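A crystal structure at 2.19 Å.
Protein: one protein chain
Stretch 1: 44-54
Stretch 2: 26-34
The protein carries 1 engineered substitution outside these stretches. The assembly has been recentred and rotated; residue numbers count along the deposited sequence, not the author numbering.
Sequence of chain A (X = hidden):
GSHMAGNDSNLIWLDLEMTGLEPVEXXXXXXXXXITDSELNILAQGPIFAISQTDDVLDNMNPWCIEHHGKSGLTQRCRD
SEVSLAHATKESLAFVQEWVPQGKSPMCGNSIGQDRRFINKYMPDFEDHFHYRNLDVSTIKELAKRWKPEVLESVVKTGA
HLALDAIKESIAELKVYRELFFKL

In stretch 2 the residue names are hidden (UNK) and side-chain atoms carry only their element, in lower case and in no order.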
# COMPACT_ATOMS: atom_id res chain seq x y z
N ALA A 44 -12.88 2.89 19.64
CA ALA A 44 -13.77 3.99 19.25
C ALA A 44 -14.10 3.90 17.78
O ALA A 44 -13.23 3.62 16.95
CB ALA A 44 -13.15 5.34 19.56
N GLN A 45 -15.38 4.12 17.47
CA GLN A 45 -15.94 4.04 16.12
C GLN A 45 -16.19 5.46 15.69
O GLN A 45 -16.68 6.25 16.46
CB GLN A 45 -17.24 3.26 16.17
CG GLN A 45 -17.21 1.94 15.43
CD GLN A 45 -18.17 0.91 15.98
OE1 GLN A 45 -17.90 0.33 17.03
NE2 GLN A 45 -19.26 0.64 15.24
N GLY A 46 -15.84 5.81 14.48
CA GLY A 46 -15.84 7.23 14.08
C GLY A 46 -17.15 7.64 13.45
O GLY A 46 -17.93 6.80 12.99
N PRO A 47 -17.39 8.96 13.37
CA PRO A 47 -18.60 9.38 12.62
C PRO A 47 -18.54 8.90 11.16
O PRO A 47 -17.52 9.11 10.50
CB PRO A 47 -18.54 10.89 12.71
CG PRO A 47 -17.10 11.23 12.88
CD PRO A 47 -16.53 10.11 13.71
N ILE A 48 -19.59 8.23 10.70
CA ILE A 48 -19.69 7.77 9.32
C ILE A 48 -20.23 8.91 8.42
O ILE A 48 -21.20 9.54 8.79
CB ILE A 48 -20.67 6.59 9.21
CG1 ILE A 48 -20.33 5.48 10.22
CG2 ILE A 48 -20.66 6.01 7.80
CD1 ILE A 48 -21.44 4.47 10.41
N PHE A 49 -19.60 9.20 7.27
CA PHE A 49 -20.15 10.21 6.34
C PHE A 49 -20.40 9.68 4.95
O PHE A 49 -19.47 9.21 4.29
CB PHE A 49 -19.23 11.39 6.16
CG PHE A 49 -18.93 12.10 7.42
CD1 PHE A 49 -19.82 13.02 7.92
CD2 PHE A 49 -17.76 11.83 8.12
CE1 PHE A 49 -19.53 13.69 9.09
CE2 PHE A 49 -17.46 12.50 9.28
CZ PHE A 49 -18.35 13.43 9.77
N ALA A 50 -21.65 9.79 4.49
CA ALA A 50 -21.87 9.76 3.04
C ALA A 50 -21.66 11.21 2.56
O ALA A 50 -22.24 12.17 3.14
CB ALA A 50 -23.24 9.24 2.66
N ILE A 51 -20.79 11.34 1.57
CA ILE A 51 -20.39 12.64 1.03
C ILE A 51 -21.40 13.06 -0.03
O ILE A 51 -21.68 12.31 -0.98
CB ILE A 51 -19.03 12.65 0.31
CG1 ILE A 51 -17.91 11.99 1.14
CG2 ILE A 51 -18.67 14.10 -0.07
CD1 ILE A 51 -17.77 12.55 2.54
N SER A 52 -21.87 14.29 0.11
CA SER A 52 -22.79 14.87 -0.86
C SER A 52 -22.15 14.92 -2.23
O SER A 52 -21.00 15.32 -2.40
CB SER A 52 -23.20 16.30 -0.43
OG SER A 52 -23.97 16.90 -1.44
N GLN A 53 -22.91 14.45 -3.20
CA GLN A 53 -22.57 14.56 -4.57
C GLN A 53 -23.87 14.87 -5.30
O GLN A 53 -24.97 14.45 -4.89
CB GLN A 53 -21.97 13.23 -5.06
CG GLN A 53 -20.70 12.79 -4.31
CD GLN A 53 -19.48 13.61 -4.65
OE1 GLN A 53 -19.55 14.49 -5.46
NE2 GLN A 53 -18.34 13.30 -4.05
N THR A 54 -23.76 15.64 -6.36
CA THR A 54 -24.94 15.95 -7.19
C THR A 54 -25.46 14.68 -7.89
O THR A 54 -24.82 13.62 -7.86
CB THR A 54 -24.55 16.90 -8.31
OG1 THR A 54 -23.59 16.23 -9.10
CG2 THR A 54 -23.98 18.23 -7.75
N UNK A 26 -12.30 9.85 -10.46
CA UNK A 26 -13.27 9.47 -9.41
C UNK A 26 -13.09 10.19 -8.09
O UNK A 26 -12.02 10.62 -7.76
o UNK A 26 -14.44 7.61 -11.12
c UNK A 26 -13.19 7.95 -9.16
c UNK A 26 -13.52 7.16 -10.40
o UNK A 26 -12.83 6.16 -10.71
N UNK A 27 -14.17 10.24 -7.34
CA UNK A 27 -14.33 11.02 -6.12
C UNK A 27 -14.84 10.11 -5.01
O UNK A 27 -15.28 8.99 -5.26
c UNK A 27 -15.36 12.18 -6.29
c UNK A 27 -16.72 11.70 -6.73
c UNK A 27 -14.83 13.18 -7.28
N UNK A 28 -14.77 10.61 -3.78
CA UNK A 28 -15.10 9.81 -2.61
C UNK A 28 -16.58 9.92 -2.28
O UNK A 28 -17.12 11.05 -2.18
c UNK A 28 -12.82 10.15 -1.66
c UNK A 28 -14.73 9.52 -0.15
c UNK A 28 -14.30 10.29 -1.39
c UNK A 28 -12.01 10.84 -0.60
N UNK A 29 -17.21 8.77 -2.05
CA UNK A 29 -18.64 8.74 -1.63
C UNK A 29 -18.89 8.54 -0.14
O UNK A 29 -19.90 9.02 0.38
c UNK A 29 -20.06 9.34 -4.18
c UNK A 29 -19.38 7.67 -2.43
c UNK A 29 -20.15 6.88 -4.64
c UNK A 29 -19.41 7.98 -3.92
N UNK A 30 -17.98 7.87 0.55
CA UNK A 30 -18.18 7.52 1.96
C UNK A 30 -16.86 7.35 2.64
O UNK A 30 -15.90 6.89 2.01
c UNK A 30 -19.67 5.99 3.40
o UNK A 30 -21.04 4.36 4.46
c UNK A 30 -20.21 4.56 3.56
o UNK A 30 -19.80 3.63 2.84
c UNK A 30 -18.95 6.20 2.07
N UNK A 31 -16.82 7.68 3.93
CA UNK A 31 -15.69 7.41 4.78
C UNK A 31 -16.16 6.89 6.16
O UNK A 31 -17.13 7.37 6.74
c UNK A 31 -14.76 8.66 4.87
c UNK A 31 -12.44 9.38 5.56
c UNK A 31 -15.47 9.91 5.38
c UNK A 31 -13.54 8.37 5.76
N UNK A 32 -15.51 5.85 6.65
CA UNK A 32 -15.70 5.33 8.03
C UNK A 32 -14.33 5.09 8.66
O UNK A 32 -13.38 4.74 7.94
c UNK A 32 -16.52 4.04 8.00
N UNK A 33 -14.21 5.35 9.96
CA UNK A 33 -12.93 5.19 10.68
C UNK A 33 -13.17 4.40 11.98
O UNK A 33 -14.13 4.68 12.71
c UNK A 33 -12.08 7.48 9.84
c UNK A 33 -10.91 6.35 11.79
c UNK A 33 -11.97 8.93 10.27
c UNK A 33 -12.26 6.55 11.05
N UNK A 34 -12.31 3.44 12.28
CA UNK A 34 -12.30 2.78 13.59
C UNK A 34 -10.89 2.86 14.15
O UNK A 34 -9.91 2.70 13.45
c UNK A 34 -12.80 1.33 13.46
c UNK A 34 -12.48 0.52 14.72
c UNK A 34 -15.02 0.07 13.14
c UNK A 34 -14.29 1.39 13.17

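Position 26 carries two side-chain carbons, the second bearing two oxygens, and stays out of reach of stretch 1; a carboxylate on so short a stem is Asp26. Both of its oxygens are hydrogen-bonded elsewhere in the structure.

At position 27 one carbon carries two others, three in all. One of the outer carbons lies 3.5 Å from NE2 of Gln53. The fork at CB without further extension gives Val27.

Position 28 has four carbons, forked at the first, with one arm two carbons long. The one-carbon arm packs at 4.2 Å from CG1 of Ile51, and the backbone O accepts a hydrogen bond from NE2 of Gln53 (3.2 Å, 149° at the hydrogen). The branching is the isoleucine pattern: Ile28, the packing carbon being CG2.

Position 29 also has four carbons, but the fork is at the second. Its CA-to-CB bond points away from stretch 1, yet the end of the side chain comes nearer, and one outer carbon of the fork lies 3.5 Å from CG of Gln53, so this is Leu29, the carbon being CD2.

Position 30 shows three carbons, the third with two oxygens, one of which lies 3.7 Å from CG2 of Ile48 and is hydrogen-bonded elsewhere. With one carbon more than Asp26, this is Glu30, and the oxygen is OE2.

Position 31 repeats the four-carbon fork at CB with one two-carbon arm. Its one-carbon arm sits at the edge of the Phe49 ring, near the ring plane, 4.1 Å from CD2 of Phe49; the residue is Ile31 and the carbon CG2.

Position 32 has a single carbon, its CB, which comes no nearer to stretch 1 than 4.6 Å from CG2 of Ile48: Ala32. Position 33 has four carbons forked at the first and one longer arm; the nearest approach of its side chain is CB to CA of Gly46, 4.7 Å, and its contact is made through the backbone. This is Ile33. Position 34 has the same branching, and the end of its longer arm lies 3.7 Å from CG of Gln45: Ile34, the carbon being CD1.

The stretches run antiparallel, their end-to-end directions 167° apart, and backbone pairing supplies most of the hydrogen bonds. Phe49 and Ile31 bond reciprocally: N of Phe49 to O of Ile31, and N of Ile31 to O of Phe49, are both 3.1 Å. Ile51 N to Leu29 O (2.8 Å, 172°) extends this pairing. The register shifts by one between Gln45 and Phe49, separating two ladders; beside the Gln45–Ile34 bridge, Gly46 N reaches Ile33 O at 2.7 Å. An ideal CB on Gly46 would lie 2.9 Å from that same Ile33 O, a clash, so the absent side chain permits the close approach. Beyond the paired strands, Gln53 extends the contact through its amide.

Stretch 2, residues 26-34: DVILEIAII
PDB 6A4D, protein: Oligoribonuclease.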